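PDB 4HFL: putative cytoplasmic protein from Enterobacter cloacae, which acts as a type VI secretion effector amidase, which probably kills rival bacteria by cleaving peptide bonds in their cell-wall peptidoglycan. Local coordinates for residues S64-Y69 with D87-M92; R18-A24 with F172-K176; I127-T131 with C150-F156; N34-V38 with K56-R62; L42-V46 with V83-D87. The contacts are given in a common frame with arbitrary orientation. Residues are numbered along the deposited sequence.

Contact 1 (S64-Y69 with D87-M92); sequences SYVLNY and DKKRYM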
# COMPACT_ATOMS: atom_id res chain seq x y z
N SER A 64 1.04 1.15 5.61
CA SER A 64 1.53 0.80 6.94
C SER A 64 0.50 1.18 7.99
O SER A 64 0.27 0.42 8.94
CB SER A 64 2.86 1.50 7.23
OG SER A 64 3.88 1.04 6.35
N TYR A 65 -0.11 2.36 7.83
CA TYR A 65 -1.15 2.79 8.78
C TYR A 65 -2.35 1.83 8.73
O TYR A 65 -2.87 1.37 9.77
CB TYR A 65 -1.58 4.24 8.49
CG TYR A 65 -2.81 4.70 9.27
CD1 TYR A 65 -2.69 5.23 10.54
CD2 TYR A 65 -4.08 4.61 8.71
CE1 TYR A 65 -3.80 5.65 11.25
CE2 TYR A 65 -5.21 5.03 9.42
CZ TYR A 65 -5.06 5.55 10.69
OH TYR A 65 -6.17 5.97 11.41
N VAL A 66 -2.78 1.50 7.51
CA VAL A 66 -3.90 0.56 7.33
C VAL A 66 -3.61 -0.77 8.01
O VAL A 66 -4.43 -1.26 8.79
CB VAL A 66 -4.22 0.33 5.82
CG1 VAL A 66 -5.15 -0.86 5.63
CG2 VAL A 66 -4.82 1.59 5.22
N LEU A 67 -2.46 -1.36 7.70
CA LEU A 67 -2.11 -2.65 8.29
C LEU A 67 -2.00 -2.57 9.81
O LEU A 67 -2.49 -3.45 10.50
CB LEU A 67 -0.81 -3.18 7.70
CG LEU A 67 -0.86 -3.56 6.22
CD1 LEU A 67 0.51 -3.93 5.72
CD2 LEU A 67 -1.81 -4.71 6.02
N ASN A 68 -1.38 -1.51 10.32
CA ASN A 68 -1.19 -1.35 11.77
C ASN A 68 -2.50 -1.30 12.49
O ASN A 68 -2.65 -1.88 13.57
CB ASN A 68 -0.40 -0.06 12.09
CG ASN A 68 1.11 -0.26 12.01
OD1 ASN A 68 1.64 -1.33 12.36
ND2 ASN A 68 1.82 0.77 11.53
N TYR A 69 -3.46 -0.58 11.92
CA TYR A 69 -4.71 -0.40 12.64
C TYR A 69 -5.78 -1.44 12.33
O TYR A 69 -6.85 -1.45 12.93
CB TYR A 69 -5.21 1.05 12.52
CG TYR A 69 -4.39 1.97 13.40
CD1 TYR A 69 -4.80 2.28 14.68
CD2 TYR A 69 -3.18 2.50 12.95
CE1 TYR A 69 -4.04 3.11 15.50
CE2 TYR A 69 -2.42 3.33 13.76
CZ TYR A 69 -2.86 3.63 15.03
OH TYR A 69 -2.09 4.46 15.82
N ASP A 87 2.64 7.60 17.31
CA ASP A 87 1.84 6.54 17.94
C ASP A 87 2.71 5.36 18.40
O ASP A 87 2.20 4.42 19.01
CB ASP A 87 0.72 6.06 17.00
CG ASP A 87 1.26 5.42 15.72
OD1 ASP A 87 2.48 5.53 15.45
OD2 ASP A 87 0.46 4.81 14.97
N LYS A 88 4.01 5.43 18.09
CA LYS A 88 5.00 4.41 18.46
C LYS A 88 4.85 3.14 17.63
O LYS A 88 5.47 2.10 17.92
CB LYS A 88 4.98 4.12 19.97
CG LYS A 88 4.95 5.37 20.87
CD LYS A 88 4.60 5.00 22.31
CE LYS A 88 4.16 6.22 23.15
NZ LYS A 88 5.28 7.16 23.48
N LYS A 89 4.03 3.22 16.58
CA LYS A 89 3.91 2.12 15.63
C LYS A 89 4.88 2.32 14.47
O LYS A 89 5.28 3.45 14.18
CB LYS A 89 2.45 1.96 15.16
CG LYS A 89 1.46 1.76 16.32
CD LYS A 89 0.13 1.19 15.86
CE LYS A 89 -0.75 0.79 17.05
NZ LYS A 89 -0.13 -0.26 17.91
N ARG A 90 5.26 1.22 13.82
CA ARG A 90 6.25 1.26 12.74
C ARG A 90 5.64 1.50 11.35
O ARG A 90 4.58 0.95 11.01
CB ARG A 90 7.10 -0.01 12.73
CG ARG A 90 7.99 -0.17 13.97
CD ARG A 90 8.45 -1.61 14.13
NE ARG A 90 9.39 -1.77 15.24
CZ ARG A 90 9.04 -2.05 16.49
NH1 ARG A 90 7.75 -2.19 16.80
NH2 ARG A 90 9.96 -2.17 17.44
N TYR A 91 6.32 2.33 10.57
CA TYR A 91 5.85 2.71 9.24
C TYR A 91 6.95 2.50 8.21
O TYR A 91 8.07 3.01 8.37
CB TYR A 91 5.39 4.18 9.27
CG TYR A 91 4.12 4.35 10.07
CD1 TYR A 91 2.87 4.24 9.48
CD2 TYR A 91 4.17 4.61 11.44
CE1 TYR A 91 1.70 4.39 10.23
CE2 TYR A 91 3.01 4.76 12.18
CZ TYR A 91 1.78 4.64 11.57
OH TYR A 91 0.63 4.80 12.32
N MET A 92 6.63 1.73 7.16
CA MET A 92 7.54 1.56 6.03
C MET A 92 7.41 2.78 5.14
O MET A 92 6.34 3.39 5.08
CB MET A 92 7.22 0.29 5.22
CG MET A 92 7.21 -1.02 6.01
SD MET A 92 7.02 -2.49 4.94
CE MET A 92 6.77 -3.71 6.24
O HOH W 1 4.31 -1.52 13.97
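Start with Asp-87, whose two carboxylate oxygens both accept hydrogen bonds. Asp-87 OD2 accepts from Tyr-69 OH and from Tyr-91 OH, at 2.7 Å each, while Asp-87 OD1 takes the backbone N of Lys-89 at 3.0 Å, an Asx turn that bends the chain just ahead of strand 90-92. That strand runs at 144° to helix 64-69, with the axes 8.2 Å apart. Two helix side chains, Ser-64 and Asn-68, bond to its backbone. Asn-68 ND2 donates to Arg-90 O at 2.8 Å. The amide's other end is occupied too: Asn-68 OD1 accepts from Val-74 N and from water 1 (3.1 Å), which itself accepts from Arg-90 N at 2.9 Å. Further along, Met-92 N donates to Ser-64 OG at 2.9 Å, and that hydroxyl also bonds Pro-60 O one turn back. Between these polar points lies the Tyr-91 ring: Asn-68 ND2 sits over one face, and Tyr-91 CE1 packs 3.7 Å from Tyr-65 CB. Tyr-65 OH turns away to Glu-30. Around the contact, helix 95-106 touches Ser-64 and Met-92, helix 21-30 covers Val-66, Leu-42 of helix 35-42 meets both Tyr-65 and Tyr-91, and strand 82-84 pairs with 90-92 through Val-83.

Contact 2 (R18-A24 with F172-K176); sequences RPAFGAA and FWSLK
Leu-175 centres this contact, with Arg-18 and Phe-21 next in buried area. Residues 18-20 are extended (psi 141 to 155°), Ala-20 is the N-cap, and helix 21-30 starts at Phe-21. Residues 172-175, leaving strand 166-174, are extended too (phi -69 to -145°, psi 129 to 139°). The CA of Phe-21 lies 4.8 Å from that of Leu-175, and Ala-20 CA 5.1 Å from Lys-176 CA. Leu-175 (m, t) puts CD2 3.7 Å from Arg-18 CB and 3.9 Å from Pro-19 CD, and CD1 4.0 Å from Ala-24 CB. Phe-21 (t) meets it through CB, 3.7 Å from Leu-175 CB. Arg-18 (m, t, t) sends NH1 to Ser-174 O at 3.1 Å and to Asp-110 in a salt bridge, and Trp-173 CD1 lies over its guanidinium face, 3.9 Å from Arg-18 NH2. Waters 2 and 3 bridge Pro-19 O to Lys-176 N and Gly-22 N to Lys-176 O. Guanidinium and waters thus link the helix lead-in to the strand end around an apolar leucine, which itself backbone-pairs with Gln-125.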
# COMPACT_ATOMS: atom_id res chain seq x y z
N ARG A 18 -6.98 -12.27 7.11
CA ARG A 18 -6.83 -11.05 6.35
C ARG A 18 -7.73 -9.99 6.97
O ARG A 18 -8.73 -10.32 7.61
CB ARG A 18 -7.21 -11.27 4.89
CG ARG A 18 -6.31 -12.29 4.16
CD ARG A 18 -6.65 -12.38 2.70
NE ARG A 18 -5.88 -13.42 2.03
CZ ARG A 18 -6.14 -13.88 0.81
NH1 ARG A 18 -7.16 -13.39 0.10
NH2 ARG A 18 -5.38 -14.84 0.31
N PRO A 19 -7.38 -8.71 6.79
CA PRO A 19 -8.20 -7.62 7.32
C PRO A 19 -9.57 -7.58 6.64
O PRO A 19 -9.67 -7.91 5.46
CB PRO A 19 -7.41 -6.36 6.93
CG PRO A 19 -6.03 -6.82 6.68
CD PRO A 19 -6.15 -8.22 6.13
N ALA A 20 -10.61 -7.20 7.38
CA ALA A 20 -11.93 -6.98 6.78
C ALA A 20 -11.79 -5.88 5.74
O ALA A 20 -11.03 -4.92 5.93
CB ALA A 20 -12.96 -6.61 7.86
N PHE A 21 -12.48 -6.01 4.62
CA PHE A 21 -12.36 -5.00 3.59
C PHE A 21 -12.85 -3.63 4.10
O PHE A 21 -12.26 -2.60 3.81
CB PHE A 21 -13.12 -5.39 2.33
CG PHE A 21 -12.99 -4.37 1.24
CD1 PHE A 21 -11.80 -4.23 0.54
CD2 PHE A 21 -14.05 -3.52 0.94
CE1 PHE A 21 -11.68 -3.28 -0.47
CE2 PHE A 21 -13.92 -2.57 -0.09
CZ PHE A 21 -12.74 -2.45 -0.77
N GLY A 22 -13.93 -3.64 4.88
CA GLY A 22 -14.51 -2.41 5.38
C GLY A 22 -13.53 -1.64 6.24
O GLY A 22 -13.31 -0.45 6.02
N ALA A 23 -12.94 -2.32 7.22
CA ALA A 23 -11.97 -1.71 8.12
C ALA A 23 -10.75 -1.13 7.39
O ALA A 23 -10.29 -0.01 7.69
CB ALA A 23 -11.54 -2.70 9.17
N ALA A 24 -10.22 -1.90 6.45
CA ALA A 24 -9.10 -1.44 5.65
C ALA A 24 -9.52 -0.18 4.87
O ALA A 24 -8.82 0.83 4.88
CB ALA A 24 -8.65 -2.56 4.71
N PHE A 172 -3.07 -9.10 -6.37
CA PHE A 172 -4.30 -8.81 -5.67
C PHE A 172 -4.69 -9.89 -4.67
O PHE A 172 -4.63 -11.10 -4.99
CB PHE A 172 -5.43 -8.67 -6.70
CG PHE A 172 -6.81 -8.65 -6.08
CD1 PHE A 172 -7.35 -7.46 -5.64
CD2 PHE A 172 -7.56 -9.82 -5.96
CE1 PHE A 172 -8.62 -7.43 -5.06
CE2 PHE A 172 -8.83 -9.80 -5.39
CZ PHE A 172 -9.36 -8.60 -4.94
N TRP A 173 -5.11 -9.44 -3.48
CA TRP A 173 -5.70 -10.29 -2.43
C TRP A 173 -7.12 -9.86 -2.12
O TRP A 173 -7.37 -8.67 -1.84
CB TRP A 173 -4.91 -10.19 -1.11
CG TRP A 173 -3.48 -10.71 -1.15
CD1 TRP A 173 -3.05 -11.91 -0.69
CD2 TRP A 173 -2.32 -10.02 -1.63
NE1 TRP A 173 -1.69 -12.04 -0.88
CE2 TRP A 173 -1.22 -10.88 -1.44
CE3 TRP A 173 -2.10 -8.76 -2.20
CZ2 TRP A 173 0.08 -10.53 -1.82
CZ3 TRP A 173 -0.81 -8.41 -2.57
CH2 TRP A 173 0.26 -9.30 -2.38
N SER A 174 -8.05 -10.80 -2.13
CA SER A 174 -9.43 -10.51 -1.74
C SER A 174 -9.52 -10.22 -0.25
O SER A 174 -8.88 -10.88 0.58
CB SER A 174 -10.35 -11.71 -2.06
OG SER A 174 -10.63 -11.77 -3.44
N LEU A 175 -10.33 -9.22 0.10
CA LEU A 175 -10.67 -8.99 1.50
C LEU A 175 -12.17 -9.12 1.67
O LEU A 175 -12.94 -8.66 0.80
CB LEU A 175 -10.18 -7.61 1.97
CG LEU A 175 -8.67 -7.31 1.91
CD1 LEU A 175 -8.40 -5.92 2.48
CD2 LEU A 175 -7.82 -8.34 2.66
N LYS A 176 -12.60 -9.76 2.76
CA LYS A 176 -14.01 -9.81 3.12
C LYS A 176 -14.38 -8.64 4.03
O LYS A 176 -15.46 -8.10 3.89
CB LYS A 176 -14.36 -11.12 3.82
CG LYS A 176 -14.69 -12.24 2.86
CD LYS A 176 -16.20 -12.50 2.79
CE LYS A 176 -16.70 -13.08 4.10
NZ LYS A 176 -18.06 -13.71 4.00
O HOH W 2 -10.57 -10.42 4.88
O HOH W 3 -15.78 -5.90 5.06

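Contact 3 (I127-T131 with C150-F156); sequences IIIFT and CSDDCHF
Residues 127-131 are regular beta strand, phi between -93 and -132° and psi between 123 and 159°, inside the four-stranded antiparallel sheet. Segment 150-156 is an irregular loop: Ser-151 (-69/-20°) and Asp-152 (-131/-76°) break the extended run, Asp-152 OD1 accepting from Asp-153 N at 2.5 Å, and His-155 (-128/63°) departs again. The loop closes on the strand toward its far end, CA separations falling from 8.7 Å for Ile-128 and Cys-150 to 6.0 Å for Phe-130 and His-155. A disulfide, Cys-150 SG to Cys-154 SG at 2.0 Å, ties the loop to itself.

Phe-130 (chi1 m, chi2 -78°) supplies most of the strand's side of the contact. Its edge points into the face of Phe-156 (m), centroids 5.1 Å apart and planes at 85°, with CE1 atoms of the two rings at 3.6 Å. His-155 (m) turns its ring edge toward the Phe-130 face in an offset edge-to-face pair (centroids 5.7 Å apart, planes at 67°), its CB lying 4.1 Å from the Phe-130 centroid as an off-centre CH-pi contact. Cys-150 SG sits at the ring edge, 4.0 Å from Phe-130 CE2, and Cys-154 CB is 4.0 Å from Phe-130 CZ. Ile-128 CD1 reaches Phe-156 CE1 at 4.4 Å.

Asp-152 OD1 bonds His-141, which touches Cys-59: the aromatic cluster packs a disulfide-closed loop beside a cysteine-histidine site consistent with a papain-like (clan CA) fold.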
# COMPACT_ATOMS: atom_id res chain seq x y z
N ILE A 127 -6.97 -5.83 -1.52
CA ILE A 127 -5.72 -5.09 -1.63
C ILE A 127 -5.09 -5.36 -3.00
O ILE A 127 -4.99 -6.51 -3.41
CB ILE A 127 -4.71 -5.57 -0.56
CG1 ILE A 127 -5.20 -5.21 0.84
CG2 ILE A 127 -3.30 -4.97 -0.83
CD1 ILE A 127 -4.30 -5.74 1.93
N ILE A 128 -4.64 -4.32 -3.68
CA ILE A 128 -4.06 -4.50 -5.01
C ILE A 128 -2.71 -3.76 -5.15
O ILE A 128 -2.57 -2.62 -4.69
CB ILE A 128 -5.08 -4.11 -6.13
CG1 ILE A 128 -4.64 -4.64 -7.49
CG2 ILE A 128 -5.31 -2.59 -6.18
CD1 ILE A 128 -5.74 -4.52 -8.55
N ILE A 129 -1.73 -4.43 -5.76
CA ILE A 129 -0.42 -3.85 -6.04
C ILE A 129 -0.22 -3.76 -7.55
O ILE A 129 -0.28 -4.78 -8.25
CB ILE A 129 0.72 -4.76 -5.54
CG1 ILE A 129 0.65 -4.99 -4.02
CG2 ILE A 129 2.09 -4.20 -5.95
CD1 ILE A 129 1.65 -6.04 -3.54
N PHE A 130 0.08 -2.56 -8.04
CA PHE A 130 0.39 -2.35 -9.45
C PHE A 130 1.88 -2.10 -9.56
O PHE A 130 2.38 -1.18 -8.95
CB PHE A 130 -0.31 -1.07 -9.94
CG PHE A 130 -1.81 -1.12 -9.85
CD1 PHE A 130 -2.55 -1.81 -10.80
CD2 PHE A 130 -2.48 -0.45 -8.83
CE1 PHE A 130 -3.94 -1.83 -10.74
CE2 PHE A 130 -3.86 -0.47 -8.77
CZ PHE A 130 -4.60 -1.16 -9.72
N THR A 131 2.61 -2.88 -10.35
CA THR A 131 4.03 -2.58 -10.53
C THR A 131 4.31 -2.31 -11.99
O THR A 131 3.54 -2.71 -12.85
CB THR A 131 4.94 -3.70 -10.07
OG1 THR A 131 4.53 -4.92 -10.71
CG2 THR A 131 4.85 -3.87 -8.54
N CYS A 150 -10.33 2.44 -7.15
CA CYS A 150 -9.30 2.31 -6.13
C CYS A 150 -9.48 3.37 -5.06
O CYS A 150 -10.11 4.39 -5.32
CB CYS A 150 -7.91 2.43 -6.75
SG CYS A 150 -7.48 1.02 -7.79
N SER A 151 -8.96 3.12 -3.86
CA SER A 151 -9.12 4.06 -2.75
C SER A 151 -8.34 5.35 -2.98
O SER A 151 -8.62 6.37 -2.36
CB SER A 151 -8.74 3.43 -1.42
OG SER A 151 -7.52 2.71 -1.51
N ASP A 152 -7.34 5.30 -3.86
CA ASP A 152 -6.71 6.55 -4.29
C ASP A 152 -6.59 6.65 -5.82
O ASP A 152 -7.36 7.38 -6.45
CB ASP A 152 -5.38 6.84 -3.56
CG ASP A 152 -4.32 5.74 -3.74
OD1 ASP A 152 -4.53 4.74 -4.47
OD2 ASP A 152 -3.24 5.91 -3.15
N ASP A 153 -5.66 5.92 -6.41
CA ASP A 153 -5.57 5.86 -7.86
C ASP A 153 -5.25 4.44 -8.31
O ASP A 153 -4.40 3.77 -7.71
CB ASP A 153 -4.50 6.83 -8.39
CG ASP A 153 -4.86 8.29 -8.16
OD1 ASP A 153 -4.35 8.89 -7.19
OD2 ASP A 153 -5.65 8.86 -8.96
N CYS A 154 -5.93 3.98 -9.36
CA CYS A 154 -5.58 2.71 -9.99
C CYS A 154 -4.52 2.92 -11.06
O CYS A 154 -4.41 4.01 -11.62
CB CYS A 154 -6.81 2.08 -10.65
SG CYS A 154 -8.16 1.83 -9.51
N HIS A 155 -3.76 1.86 -11.33
CA HIS A 155 -2.73 1.91 -12.37
C HIS A 155 -2.91 0.75 -13.32
O HIS A 155 -2.05 -0.14 -13.43
CB HIS A 155 -1.34 1.94 -11.73
CG HIS A 155 -1.14 3.12 -10.82
ND1 HIS A 155 -0.68 4.33 -11.27
CD2 HIS A 155 -1.39 3.28 -9.50
CE1 HIS A 155 -0.63 5.19 -10.27
NE2 HIS A 155 -1.06 4.57 -9.18
N PHE A 156 -4.05 0.75 -14.00
CA PHE A 156 -4.32 -0.23 -15.05
C PHE A 156 -3.71 0.28 -16.34
O PHE A 156 -3.22 1.41 -16.40
CB PHE A 156 -5.84 -0.42 -15.21
CG PHE A 156 -6.51 -1.07 -14.02
CD1 PHE A 156 -6.19 -2.37 -13.65
CD2 PHE A 156 -7.48 -0.39 -13.29
CE1 PHE A 156 -6.82 -2.98 -12.57
CE2 PHE A 156 -8.11 -0.99 -12.20
CZ PHE A 156 -7.78 -2.28 -11.84

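Contact 4 (N34-V38 with K56-R62); sequences NVEQV and KNACPIR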
# COMPACT_ATOMS: atom_id res chain seq x y z
N ASN A 34 -2.47 13.88 0.36
CA ASN A 34 -1.10 13.97 -0.15
C ASN A 34 -0.06 13.73 0.95
O ASN A 34 -0.38 13.88 2.15
CB ASN A 34 -0.85 15.31 -0.86
CG ASN A 34 -0.96 16.51 0.08
OD1 ASN A 34 -0.20 16.63 1.04
ND2 ASN A 34 -1.87 17.44 -0.23
N VAL A 35 1.16 13.40 0.54
CA VAL A 35 2.24 12.99 1.45
C VAL A 35 2.49 13.96 2.62
O VAL A 35 2.62 13.54 3.77
CB VAL A 35 3.57 12.70 0.68
CG1 VAL A 35 4.05 13.91 -0.10
CG2 VAL A 35 4.66 12.23 1.63
N GLU A 36 2.54 15.25 2.33
CA GLU A 36 2.85 16.23 3.37
C GLU A 36 1.71 16.31 4.39
O GLU A 36 1.96 16.46 5.59
CB GLU A 36 3.23 17.60 2.78
CG GLU A 36 2.59 17.96 1.44
CD GLU A 36 3.32 17.39 0.21
OE1 GLU A 36 4.56 17.54 0.11
OE2 GLU A 36 2.64 16.81 -0.66
N GLN A 37 0.47 16.18 3.92
CA GLN A 37 -0.69 16.10 4.80
C GLN A 37 -0.71 14.79 5.63
O GLN A 37 -1.14 14.77 6.79
CB GLN A 37 -1.98 16.24 3.99
CG GLN A 37 -2.30 17.66 3.53
CD GLN A 37 -2.71 18.57 4.68
OE1 GLN A 37 -1.86 19.07 5.41
NE2 GLN A 37 -4.01 18.78 4.83
N VAL A 38 -0.21 13.72 5.01
CA VAL A 38 -0.05 12.42 5.68
C VAL A 38 0.94 12.53 6.84
O VAL A 38 0.72 11.97 7.91
CB VAL A 38 0.41 11.32 4.68
CG1 VAL A 38 0.85 10.07 5.41
CG2 VAL A 38 -0.71 10.98 3.69
N LYS A 56 9.21 10.75 0.22
CA LYS A 56 8.44 11.44 -0.81
C LYS A 56 7.24 10.62 -1.31
O LYS A 56 6.40 11.14 -2.06
CB LYS A 56 9.35 11.82 -1.99
CG LYS A 56 10.45 12.84 -1.65
CD LYS A 56 11.45 12.95 -2.81
CE LYS A 56 12.55 13.96 -2.51
NZ LYS A 56 13.63 13.88 -3.54
N ASN A 57 7.18 9.35 -0.91
CA ASN A 57 6.08 8.48 -1.30
C ASN A 57 5.13 8.20 -0.13
O ASN A 57 5.51 7.57 0.87
CB ASN A 57 6.62 7.17 -1.92
CG ASN A 57 5.57 6.43 -2.74
OD1 ASN A 57 4.41 6.85 -2.82
ND2 ASN A 57 5.98 5.33 -3.37
N ALA A 58 3.90 8.68 -0.27
CA ALA A 58 2.88 8.51 0.77
C ALA A 58 2.39 7.06 0.83
O ALA A 58 1.94 6.59 1.87
CB ALA A 58 1.72 9.46 0.51
N CYS A 59 2.50 6.36 -0.30
CA CYS A 59 1.88 5.04 -0.47
C CYS A 59 2.22 3.97 0.60
O CYS A 59 1.30 3.40 1.23
CB CYS A 59 2.08 4.54 -1.91
SG CYS A 59 1.76 2.81 -2.15
N PRO A 60 3.52 3.69 0.81
CA PRO A 60 3.86 2.67 1.82
C PRO A 60 3.53 3.09 3.25
O PRO A 60 3.30 2.23 4.11
CB PRO A 60 5.38 2.50 1.65
CG PRO A 60 5.84 3.82 1.01
CD PRO A 60 4.72 4.20 0.11
N ILE A 61 3.50 4.40 3.50
CA ILE A 61 3.18 4.92 4.83
C ILE A 61 1.68 4.77 5.10
O ILE A 61 1.28 4.33 6.19
CB ILE A 61 3.61 6.40 4.98
CG1 ILE A 61 5.03 6.60 4.44
CG2 ILE A 61 3.52 6.85 6.44
CD1 ILE A 61 5.49 8.06 4.39
N ARG A 62 0.88 5.13 4.11
CA ARG A 62 -0.56 4.91 4.14
C ARG A 62 -0.84 3.44 4.42
O ARG A 62 -1.57 3.10 5.36
CB ARG A 62 -1.18 5.23 2.78
CG ARG A 62 -1.33 6.70 2.44
CD ARG A 62 -2.28 6.85 1.25
NE ARG A 62 -2.17 8.17 0.63
CZ ARG A 62 -1.67 8.39 -0.58
NH1 ARG A 62 -1.24 7.37 -1.32
NH2 ARG A 62 -1.60 9.62 -1.06
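Apolar packing makes the join between the two segments. Ala-58 points its methyl at the first turn of helix 35-42: its CB is 3.7 Å from Val-35 CB and 4.3 Å from Val-38 CG2, and the CA atoms of Val-35 and Ala-58 come within 4.6 Å. A methyl group here lets the two backbones approach closely. Val-38 also meets Ile-61, CG1 to CG2 at 4.3 Å, and Ile-61 in turn leans on Val-46 and Ile-50 of helix 44-52.

The backbone NH groups are bonded within each segment, at the helix starts. Asn-34, the N-cap residue, accepts from Gln-37 N through OD1 at 3.0 Å, and its O takes Val-38 N at 2.9 Å. In the partner segment, Asn-57 OD1 accepts from Cys-59 N at 3.2 Å, while Arg-62 N reaches Ala-58 O at 2.9 Å.

Arg-62 adds a charge. Its NE passes 4.4 Å from Val-38 CG2, but its polar bonds are to residues beyond the two segments: NH2 to Val-33 O and NH1 in a salt bridge to Asp-152. Cys-59, near the N-terminal end of helix 59-69, touches His-141 on strand 138-145, a pairing consistent with the cysteine-histidine active site of clan CA peptidases. The chemistry therefore divides: small aliphatic groups set the spacing of the helix starts, each asparagine side chain caps one backbone NH, and the arginine ties the helix pair to the loop holding Asp-152.

Contact 5 (L42-V46 with V83-D87); sequences LGGKV and VTGSD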
# COMPACT_ATOMS: atom_id res chain seq x y z
N LEU A 42 0.12 11.95 10.75
CA LEU A 42 0.70 10.83 11.49
C LEU A 42 1.74 11.28 12.51
O LEU A 42 2.15 10.49 13.36
CB LEU A 42 1.31 9.82 10.53
CG LEU A 42 0.28 9.06 9.70
CD1 LEU A 42 0.92 8.25 8.55
CD2 LEU A 42 -0.54 8.16 10.61
N GLY A 43 2.16 12.54 12.40
CA GLY A 43 3.11 13.14 13.33
C GLY A 43 4.47 12.44 13.39
O GLY A 43 4.77 11.59 12.56
N GLY A 44 5.27 12.83 14.38
CA GLY A 44 6.52 12.14 14.70
C GLY A 44 7.60 12.12 13.62
O GLY A 44 7.76 13.07 12.85
N LYS A 45 8.35 11.02 13.58
CA LYS A 45 9.45 10.86 12.62
C LYS A 45 8.96 10.73 11.18
O LYS A 45 9.67 11.08 10.24
CB LYS A 45 10.34 9.67 13.01
CG LYS A 45 11.59 9.49 12.14
CD LYS A 45 12.37 10.81 11.89
CE LYS A 45 12.95 11.44 13.17
NZ LYS A 45 12.01 12.39 13.83
N VAL A 46 7.75 10.23 11.01
CA VAL A 46 7.13 10.20 9.69
C VAL A 46 6.96 11.64 9.16
O VAL A 46 7.36 11.93 8.03
CB VAL A 46 5.79 9.44 9.71
CG1 VAL A 46 5.07 9.60 8.39
CG2 VAL A 46 6.02 7.97 10.02
N VAL A 83 10.32 3.61 10.23
CA VAL A 83 10.49 4.55 11.34
C VAL A 83 9.25 4.44 12.21
O VAL A 83 8.45 3.52 12.04
CB VAL A 83 10.71 6.01 10.88
CG1 VAL A 83 12.01 6.16 10.07
CG2 VAL A 83 9.50 6.52 10.10
N THR A 84 9.09 5.37 13.15
CA THR A 84 7.90 5.42 14.00
C THR A 84 7.10 6.70 13.77
O THR A 84 7.66 7.73 13.38
CB THR A 84 8.26 5.35 15.49
OG1 THR A 84 9.09 6.48 15.82
CG2 THR A 84 8.99 4.06 15.81
N GLY A 85 5.79 6.63 13.99
CA GLY A 85 4.98 7.83 14.05
C GLY A 85 4.85 8.19 15.52
O GLY A 85 5.42 7.50 16.37
N SER A 86 4.09 9.24 15.83
CA SER A 86 3.93 9.66 17.21
C SER A 86 3.08 8.65 17.99
O SER A 86 2.84 8.83 19.18
CB SER A 86 3.29 11.04 17.28
OG SER A 86 1.96 11.01 16.78
N ASP A 87 2.64 7.60 17.31
CA ASP A 87 1.84 6.54 17.94
C ASP A 87 2.71 5.36 18.40
O ASP A 87 2.20 4.42 19.01
CB ASP A 87 0.72 6.06 17.00
CG ASP A 87 1.26 5.42 15.72
OD1 ASP A 87 2.48 5.53 15.45
OD2 ASP A 87 0.46 4.81 14.97
O HOH W 4 8.35 9.70 15.99
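Val-46 lays its CG2 against CG2 of Val-83 at 3.8 Å and reaches Gly-85 CA at 4.2 Å, giving the N-terminal part of helix 44-52 an apolar seat on the end of strand 82-84. Beside it, the aliphatic part of Lys-45 covers the same valine, Lys-45 CG to Val-83 CB at 3.8 Å. Main-chain polar contacts follow, all of them weak. Thr-84 O is shared by Lys-45 N and Val-46 N, each at 3.4 Å, and Ser-86 N donates to Leu-42 O, also at 3.4 Å. Lys-45 N has a shorter partner in water 4 at 2.7 Å. Two glycines make the close approach possible. Gly-43 and Gly-44 both have positive phi (60 and 62°), and Gly-44 CA comes within 4.4 Å of Ser-86 CA; a CB on Gly-44 would clash with Ser-86 N and with Gly-85 C. Inward, Leu-42 and Val-46 both touch Tyr-91 of the paired strand 90-92 and Ile-61 of helix 59-69. The whole is a glycine break between two consecutive helices, 35-42 and 44-52, fitted against a small beta hairpin where strand 82-84 leaves for the turn at Asp-87, at the periphery of the helical part of the fold.

In the fold
All five contacts are partly buried. Contacts 1, 4 and 5 form one continuous cluster: 1 and 4 share helix 59-69, 1 and 5 share Asp-87 and the hairpin 82-84/90-92, and Ile-61 of contact 4 packs on Leu-42 and Val-46 of contact 5. Contact 5, its centre about 17 Å from the chain centre, relies on weak backbone bonds; contact 1 is richest in strong side-chain hydrogen bonds, and contact 4 is aliphatic packing between helix starts. Contact 3, nearest the centre at about 9 Å, is aromatic. Contact 2, a leucine flanked by guanidinium and water bridges, encloses the others in sequence and touches contact 3 through neighbouring sheet strands. The Arg-62 to Asp-152 salt bridge joins contacts 4 and 3.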